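Local coordinates for protein malonyl CoA reductase (malonate semialdehyde-forming) (Sulfolobus tokodaii, PDB 2EP5) that probably catalyses the NADP-dependent interconversion of malonyl-CoA and malonate semialdehyde, as a member of the aspartate-semialdehyde dehydrogenase family, at residues Ile173-Ala179 with Gly243-Asn249; Glu204-Ala209 with Ser231-Ser235; Ala307-Gly311 with Leu322-Gly326. One frame throughout, in Å; residues are numbered along the deposited sequence.

Contact 1. Residues Ile173-Ala179 with Gly243-Asn249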
loop_
_atom_site.group_PDB
_atom_site.type_symbol
_atom_site.label_atom_id
_atom_site.label_comp_id
_atom_site.label_asym_id
_atom_site.label_seq_id
_atom_site.Cartn_x
_atom_site.Cartn_y
_atom_site.Cartn_z
ATOM N N ILE A 173 17.070 -0.653 25.213
ATOM C CA ILE A 173 15.729 -0.340 24.742
ATOM C C ILE A 173 15.683 -0.662 23.250
ATOM O O ILE A 173 16.501 -0.164 22.471
ATOM C CB ILE A 173 15.380 1.152 24.915
ATOM C CG1 ILE A 173 15.445 1.547 26.402
ATOM C CG2 ILE A 173 13.990 1.421 24.334
ATOM C CD1 ILE A 173 14.391 0.879 27.278
ATOM N N ILE A 174 14.726 -1.488 22.851
ATOM C CA ILE A 174 14.617 -1.858 21.449
ATOM C C ILE A 174 13.211 -1.751 20.869
ATOM O O ILE A 174 12.235 -2.177 21.475
ATOM C CB ILE A 174 15.099 -3.310 21.211
ATOM C CG1 ILE A 174 16.547 -3.470 21.668
ATOM C CG2 ILE A 174 15.001 -3.648 19.738
ATOM C CD1 ILE A 174 16.996 -4.924 21.774
ATOM N N THR A 175 13.125 -1.158 19.688
ATOM C CA THR A 175 11.862 -1.058 18.984
ATOM C C THR A 175 12.102 -1.790 17.668
ATOM O O THR A 175 13.045 -1.473 16.937
ATOM C CB THR A 175 11.465 0.393 18.680
ATOM O OG1 THR A 175 11.276 1.107 19.910
ATOM C CG2 THR A 175 10.163 0.418 17.875
ATOM N N THR A 176 11.273 -2.784 17.382
ATOM C CA THR A 176 11.426 -3.532 16.140
ATOM C C THR A 176 10.241 -3.289 15.210
ATOM O O THR A 176 9.092 -3.288 15.649
ATOM C CB THR A 176 11.547 -5.056 16.393
ATOM O OG1 THR A 176 10.325 -5.555 16.958
ATOM C CG2 THR A 176 12.705 -5.355 17.332
ATOM N N LEU A 177 10.532 -3.055 13.931
ATOM C CA LEU A 177 9.492 -2.848 12.932
ATOM C C LEU A 177 9.579 -4.079 12.033
ATOM O O LEU A 177 10.524 -4.237 11.261
ATOM C CB LEU A 177 9.737 -1.560 12.143
ATOM C CG LEU A 177 9.559 -0.252 12.935
ATOM C CD1 LEU A 177 10.781 -0.006 13.781
ATOM C CD2 LEU A 177 9.369 0.925 11.984
ATOM N N GLN A 178 8.583 -4.952 12.145
ATOM C CA GLN A 178 8.582 -6.202 11.411
ATOM C C GLN A 178 7.646 -6.318 10.223
ATOM O O GLN A 178 6.463 -5.967 10.290
ATOM C CB GLN A 178 8.341 -7.337 12.411
ATOM C CG GLN A 178 9.235 -7.150 13.633
ATOM C CD GLN A 178 9.122 -8.237 14.678
ATOM O OE1 GLN A 178 9.497 -8.025 15.832
ATOM N NE2 GLN A 178 8.626 -9.403 14.289
ATOM N N ALA A 179 8.205 -6.832 9.134
ATOM C CA ALA A 179 7.477 -7.022 7.889
ATOM C C ALA A 179 6.331 -8.003 8.049
ATOM O O ALA A 179 6.318 -8.829 8.964
ATOM C CB ALA A 179 8.429 -7.511 6.805
ATOM N N GLY A 243 11.758 -7.979 5.547
ATOM C CA GLY A 243 12.751 -7.168 6.225
ATOM C C GLY A 243 12.291 -6.665 7.576
ATOM O O GLY A 243 11.245 -6.015 7.681
ATOM N N HIS A 244 13.063 -6.996 8.610
ATOM C CA HIS A 244 12.781 -6.570 9.974
ATOM C C HIS A 244 13.769 -5.480 10.363
ATOM O O HIS A 244 14.988 -5.668 10.290
ATOM C CB HIS A 244 12.932 -7.729 10.959
ATOM C CG HIS A 244 11.792 -8.696 10.935
ATOM N ND1 HIS A 244 10.651 -8.483 10.192
ATOM C CD2 HIS A 244 11.612 -9.877 11.574
ATOM C CE1 HIS A 244 9.816 -9.489 10.375
ATOM N NE2 HIS A 244 10.375 -10.348 11.209
ATOM N N MET A 245 13.238 -4.337 10.771
ATOM C CA MET A 245 14.079 -3.235 11.180
ATOM C C MET A 245 14.068 -3.160 12.705
ATOM O O MET A 245 13.082 -3.529 13.352
ATOM C CB MET A 245 13.563 -1.928 10.573
ATOM C CG MET A 245 14.353 -0.698 10.998
ATOM S SD MET A 245 14.107 0.701 9.883
ATOM C CE MET A 245 14.737 0.009 8.358
ATOM N N GLY A 246 15.172 -2.693 13.276
ATOM C CA GLY A 246 15.254 -2.575 14.716
ATOM C C GLY A 246 16.015 -1.336 15.142
ATOM O O GLY A 246 17.123 -1.079 14.657
ATOM N N VAL A 247 15.407 -0.548 16.024
ATOM C CA VAL A 247 16.057 0.643 16.549
ATOM C C VAL A 247 16.572 0.224 17.915
ATOM O O VAL A 247 15.791 -0.052 18.833
ATOM C CB VAL A 247 15.078 1.816 16.729
ATOM C CG1 VAL A 247 15.816 3.022 17.304
ATOM C CG2 VAL A 247 14.453 2.167 15.401
ATOM N N ILE A 248 17.893 0.163 18.037
ATOM C CA ILE A 248 18.527 -0.250 19.270
ATOM C C ILE A 248 19.135 0.927 20.024
ATOM O O ILE A 248 19.894 1.719 19.460
ATOM C CB ILE A 248 19.616 -1.319 18.972
ATOM C CG1 ILE A 248 18.965 -2.516 18.258
ATOM C CG2 ILE A 248 20.309 -1.770 20.272
ATOM C CD1 ILE A 248 19.943 -3.592 17.812
ATOM N N ASN A 249 18.771 1.048 21.298
ATOM C CA ASN A 249 19.298 2.108 22.147
ATOM C C ASN A 249 19.973 1.504 23.367
ATOM O O ASN A 249 19.307 0.987 24.264
ATOM C CB ASN A 249 18.194 3.058 22.614
ATOM C CG ASN A 249 17.668 3.944 21.499
ATOM O OD1 ASN A 249 16.813 3.535 20.716
ATOM N ND2 ASN A 249 18.190 5.161 21.417
#
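Six backbone hydrogen bonds in three reciprocal pairs hold 173-178 against 244-249. Ile173 N reaches Asn249 O at 2.9 Å and Asn249 N returns to Ile173 O at 2.8 Å; Thr175 N to Val247 O measures 3.0 Å and Val247 N to Thr175 O 2.7 Å; Leu177 N to Met245 O is 2.7 Å and Met245 N to Leu177 O 2.8 Å. Angles at hydrogen in these six bonds, from 156° (Asn249 N to Ile173 O) to 169°, and segment axes at 165° identify a regular antiparallel ladder. Past its end the pairing loosens: Ala179 N to Gly243 O is a weak bond of 3.5 Å, bent to 126°. CA-H...O contacts fill the gaps, such as Thr176 CA to Met245 O at 3.2 Å. At the non-hydrogen-bonded pair Thr176-Gly246 the CA atoms are only 4.2 Å apart, where Gly246 brings no side chain.

One sheet face carries Ile174, Ile248, Thr176, Gln178 and His244. Thr176 OG1 donates to Gln178 OE1 at 2.8 Å, and Gln178 CB lies 3.6 Å from the centroid of the His244 ring, 26° off its normal, a CH-pi contact over the ring face. The other face carries Thr175, Val247, Leu177 and Met245, with Leu177 CB and Met245 CB 4.2 Å apart; here Thr175 and Val247 pack on Thr175 of the second subunit. His244, the predicted proton acceptor, touches Cys151, the predicted acyl-thioester residue, so strand 244-249 of the dimerisation domain's mixed sheet carries His244 to what is probably the catalytic centre, as in the aspartate-semialdehyde dehydrogenase family.

Contact 2. Residues Glu204-Ala209 with Ser231-Ser235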
loop_
_atom_site.group_PDB
_atom_site.type_symbol
_atom_site.label_atom_id
_atom_site.label_comp_id
_atom_site.label_asym_id
_atom_site.label_seq_id
_atom_site.Cartn_x
_atom_site.Cartn_y
_atom_site.Cartn_z
ATOM N N GLU A 204 6.380 -11.929 20.682
ATOM C CA GLU A 204 7.623 -11.517 20.039
ATOM C C GLU A 204 8.601 -10.814 20.968
ATOM O O GLU A 204 9.797 -11.069 20.915
ATOM C CB GLU A 204 7.325 -10.585 18.861
ATOM C CG GLU A 204 8.490 -10.412 17.890
ATOM C CD GLU A 204 8.718 -11.652 17.030
ATOM O OE1 GLU A 204 8.007 -12.670 17.239
ATOM O OE2 GLU A 204 9.608 -11.606 16.147
ATOM N N GLU A 205 8.097 -9.924 21.812
ATOM C CA GLU A 205 8.962 -9.164 22.709
ATOM C C GLU A 205 9.683 -10.009 23.756
ATOM O O GLU A 205 10.859 -9.796 24.018
ATOM C CB GLU A 205 8.148 -8.029 23.355
ATOM C CG GLU A 205 7.616 -7.081 22.289
ATOM C CD GLU A 205 6.457 -6.215 22.739
ATOM O OE1 GLU A 205 5.550 -6.712 23.440
ATOM O OE2 GLU A 205 6.446 -5.032 22.360
ATOM N N ASP A 206 8.987 -10.981 24.328
ATOM C CA ASP A 206 9.585 -11.846 25.325
ATOM C C ASP A 206 10.630 -12.769 24.688
ATOM O O ASP A 206 11.700 -12.992 25.259
ATOM C CB ASP A 206 8.498 -12.662 26.019
ATOM C CG ASP A 206 9.007 -13.361 27.261
ATOM O OD1 ASP A 206 9.571 -12.666 28.138
ATOM O OD2 ASP A 206 8.844 -14.600 27.361
ATOM N N LYS A 207 10.320 -13.301 23.505
ATOM C CA LYS A 207 11.250 -14.178 22.792
ATOM C C LYS A 207 12.534 -13.441 22.416
ATOM O O LYS A 207 13.630 -14.007 22.475
ATOM C CB LYS A 207 10.608 -14.717 21.513
ATOM C CG LYS A 207 9.492 -15.719 21.731
ATOM C CD LYS A 207 8.877 -16.118 20.406
ATOM C CE LYS A 207 7.682 -17.035 20.602
ATOM N NZ LYS A 207 6.950 -17.241 19.322
ATOM N N ILE A 208 12.401 -12.179 22.022
ATOM C CA ILE A 208 13.563 -11.397 21.635
ATOM C C ILE A 208 14.506 -11.205 22.809
ATOM O O ILE A 208 15.683 -11.552 22.731
ATOM C CB ILE A 208 13.151 -10.008 21.081
ATOM C CG1 ILE A 208 12.481 -10.179 19.714
ATOM C CG2 ILE A 208 14.377 -9.084 20.988
ATOM C CD1 ILE A 208 12.047 -8.878 19.071
ATOM N N ALA A 209 13.983 -10.652 23.898
ATOM C CA ALA A 209 14.781 -10.399 25.092
ATOM C C ALA A 209 15.452 -11.655 25.649
ATOM O O ALA A 209 16.655 -11.663 25.890
ATOM C CB ALA A 209 13.915 -9.738 26.175
ATOM N N SER A 231 17.018 -5.967 28.606
ATOM C CA SER A 231 16.387 -5.312 27.477
ATOM C C SER A 231 14.868 -5.245 27.514
ATOM O O SER A 231 14.200 -6.181 27.944
ATOM C CB SER A 231 16.851 -5.969 26.168
ATOM O OG SER A 231 17.021 -7.365 26.323
ATOM N N THR A 232 14.338 -4.111 27.068
ATOM C CA THR A 232 12.899 -3.891 26.995
ATOM C C THR A 232 12.612 -3.650 25.507
ATOM O O THR A 232 13.177 -2.745 24.885
ATOM C CB THR A 232 12.473 -2.670 27.850
ATOM O OG1 THR A 232 12.629 -2.992 29.236
ATOM C CG2 THR A 232 11.021 -2.301 27.595
ATOM N N VAL A 233 11.744 -4.467 24.930
ATOM C CA VAL A 233 11.470 -4.322 23.511
ATOM C C VAL A 233 10.018 -4.129 23.146
ATOM O O VAL A 233 9.121 -4.643 23.805
ATOM C CB VAL A 233 12.089 -5.520 22.709
ATOM C CG1 VAL A 233 12.673 -6.548 23.681
ATOM C CG2 VAL A 233 11.067 -6.157 21.793
ATOM N N THR A 234 9.809 -3.358 22.086
ATOM C CA THR A 234 8.482 -3.065 21.568
ATOM C C THR A 234 8.483 -3.490 20.101
ATOM O O THR A 234 9.187 -2.893 19.270
ATOM C CB THR A 234 8.187 -1.558 21.683
ATOM O OG1 THR A 234 8.393 -1.147 23.043
ATOM C CG2 THR A 234 6.752 -1.249 21.273
ATOM N N SER A 235 7.716 -4.531 19.785
ATOM C CA SER A 235 7.657 -5.042 18.417
ATOM C C SER A 235 6.410 -4.569 17.684
ATOM O O SER A 235 5.281 -4.808 18.117
ATOM C CB SER A 235 7.716 -6.571 18.416
ATOM O OG SER A 235 8.889 -7.031 19.060
#
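Ser231 opens the strand segment with its OG 3.9 Å from Ala209 CB, a contact at the C-terminal end of helical segment 204-209. Thr232 points its CA-to-CB bond away from the helix, and its OG1 hydrogen-bonds Lys171 of the same chain and Glu316 of the second subunit. Val233 turns back and fills the middle: CG1 is 4.2 Å from Ala209 CB, while CG2 is 4.0 Å from Ile208 CD1 and 3.6 Å from Glu205 CG. With 77 Å² covered, it matches Glu205 (76 Å²) as the main packing partner. At Thr234 the CA-to-CB bond again points away, though CB is still 3.9 Å from Glu205 OE2 and CA 2.9 Å. Ser235 N then donates to Glu205 OE2 at 2.9 Å and 151°, and the same carboxylate forms a salt bridge with Arg312 of the second subunit. Ser235 OG sits 3.6 Å from Glu204 CG and 3.7 Å from Ile208 CD1, and hydrogen-bonds Thr176. Glu204 directs its OE2 to Asn150, Thr152 and Gln178, about 5 Å by side chain from the predicted catalytic Cys151 and His244. With axes 7.8 Å apart at 141°, this is an alpha-helix packed on a strand at the edge of the mixed sheet as it stands within this chain, beside the probable active site.

Contact 3. Residues Ala307-Gly311 with Leu322-Gly326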
loop_
_atom_site.group_PDB
_atom_site.type_symbol
_atom_site.label_atom_id
_atom_site.label_comp_id
_atom_site.label_asym_id
_atom_site.label_seq_id
_atom_site.Cartn_x
_atom_site.Cartn_y
_atom_site.Cartn_z
ATOM N N ALA A 307 23.372 -10.846 5.161
ATOM C CA ALA A 307 24.059 -9.756 5.827
ATOM C C ALA A 307 23.039 -8.759 6.374
ATOM O O ALA A 307 22.002 -8.518 5.761
ATOM C CB ALA A 307 25.012 -9.060 4.842
ATOM N N VAL A 308 23.324 -8.202 7.544
ATOM C CA VAL A 308 22.435 -7.209 8.134
ATOM C C VAL A 308 23.057 -5.844 7.861
ATOM O O VAL A 308 24.281 -5.716 7.774
ATOM C CB VAL A 308 22.292 -7.389 9.657
ATOM C CG1 VAL A 308 21.698 -8.752 9.965
ATOM C CG2 VAL A 308 23.646 -7.210 10.326
ATOM N N THR A 309 22.221 -4.826 7.716
ATOM C CA THR A 309 22.732 -3.496 7.445
ATOM C C THR A 309 22.452 -2.581 8.627
ATOM O O THR A 309 21.312 -2.482 9.083
ATOM C CB THR A 309 22.087 -2.911 6.184
ATOM O OG1 THR A 309 22.251 -3.833 5.097
ATOM C CG2 THR A 309 22.730 -1.583 5.825
ATOM N N VAL A 310 23.501 -1.920 9.109
ATOM C CA VAL A 310 23.413 -1.006 10.240
ATOM C C VAL A 310 23.652 0.429 9.777
ATOM O O VAL A 310 24.483 0.681 8.900
ATOM C CB VAL A 310 24.471 -1.344 11.323
ATOM C CG1 VAL A 310 24.412 -0.330 12.436
ATOM C CG2 VAL A 310 24.238 -2.745 11.882
ATOM N N GLY A 311 22.914 1.362 10.371
ATOM C CA GLY A 311 23.055 2.764 10.029
ATOM C C GLY A 311 22.691 3.658 11.202
ATOM O O GLY A 311 22.308 3.178 12.272
ATOM N N LEU A 322 21.524 2.944 17.215
ATOM C CA LEU A 322 21.816 2.392 15.905
ATOM C C LEU A 322 20.582 1.713 15.331
ATOM O O LEU A 322 19.710 1.258 16.076
ATOM C CB LEU A 322 22.995 1.412 15.984
ATOM C CG LEU A 322 22.910 0.116 16.791
ATOM C CD1 LEU A 322 22.100 -0.924 16.028
ATOM C CD2 LEU A 322 24.309 -0.412 17.025
ATOM N N VAL A 323 20.505 1.689 14.000
ATOM C CA VAL A 323 19.400 1.071 13.272
ATOM C C VAL A 323 19.956 -0.093 12.453
ATOM O O VAL A 323 20.923 0.057 11.700
ATOM C CB VAL A 323 18.710 2.080 12.307
ATOM C CG1 VAL A 323 17.611 1.380 11.520
ATOM C CG2 VAL A 323 18.116 3.255 13.103
ATOM N N VAL A 324 19.341 -1.258 12.611
ATOM C CA VAL A 324 19.777 -2.446 11.897
ATOM C C VAL A 324 18.624 -3.025 11.084
ATOM O O VAL A 324 17.458 -2.928 11.471
ATOM C CB VAL A 324 20.296 -3.511 12.877
ATOM C CG1 VAL A 324 19.174 -3.930 13.819
ATOM C CG2 VAL A 324 20.843 -4.709 12.112
ATOM N N LEU A 325 18.959 -3.627 9.952
ATOM C CA LEU A 325 17.962 -4.214 9.076
ATOM C C LEU A 325 18.469 -5.563 8.600
ATOM O O LEU A 325 19.663 -5.741 8.380
ATOM C CB LEU A 325 17.721 -3.286 7.886
ATOM C CG LEU A 325 16.581 -3.516 6.869
ATOM C CD1 LEU A 325 17.138 -4.058 5.573
ATOM C CD2 LEU A 325 15.520 -4.435 7.447
ATOM N N GLY A 326 17.556 -6.516 8.463
ATOM C CA GLY A 326 17.923 -7.837 7.996
ATOM C C GLY A 326 16.758 -8.543 7.323
ATOM O O GLY A 326 15.596 -8.217 7.567
#
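Val310 projects from the sheet beside Val324, with both of its methyls engaged: CG2 is 3.9 Å from Val324 CG2, and CG1 is 4.2 Å from Leu322 CB. Val308 adds to the same patch, its CB 3.9 Å from Val324 CG2. This apolar surface faces helix 151-160, where Val308 meets Ile155 and Met158 and Val324 meets Met156.

The backbone beneath is joined by two reciprocal pairs of hydrogen bonds. Thr309 N to Leu325 O and Leu325 N to Thr309 O are both 2.8 Å, the second more bent (138° against 158°). Gly311 N to Val323 O is 2.7 Å and Val323 N to Gly311 O 2.9 Å. Between them Val310 and Val324 form a non-hydrogen-bonded pair with CA atoms 4.2 Å apart. The axes, 4.5 Å apart at 161°, are antiparallel, and only two residues separate strand 308-316 from strand 319-326: a beta hairpin within the mixed sheet of the dimerisation domain. Strand 285-287 flanks the first through backbone bonds of Val308 and Val310 to Ile286, and strand 244-251 flanks the second.

Three CA-H...O contacts supplement the ladder: Val308 CA to Leu325 O and Val310 CA to Val323 O at 3.1 Å, and Val324 CA to Thr309 O at 3.2 Å. Thr309, Val323 and Leu325 occupy the opposite sheet face, where all three touch Pro294 and Val323 also packs on Pro199 of the second subunit. At the end of the pairing, Gly326 CA approaches Val308 CG1 at 4.4 Å; an ideal CB on this glycine would come within a tight 3.4 Å of that methyl.

All three contacts involve one mixed sheet, contact 2 through its strand 231-235, against which helix 204-209 packs; contact 1 lies between the others. Contact 2 joins it through strands 230-237 and 171-178: Ile174 O to Thr234 N and Thr176 N to Thr234 O are both 2.8 Å, and the centres of contacts 1 and 2 are about 10 Å apart. Contact 3 joins through strands 244-251 and 319-326, with Ile248 N to Leu322 O and Gly246 N to Val324 O at 2.9 Å; centres of contacts 1 and 3 are about 9 Å apart. Contacts 2 and 3 do not touch (nearest atoms about 10 Å). Side chains of Glu204 (contact 2) and Leu325 (contact 3) each lie about 5 Å from that of the predicted catalytic His244.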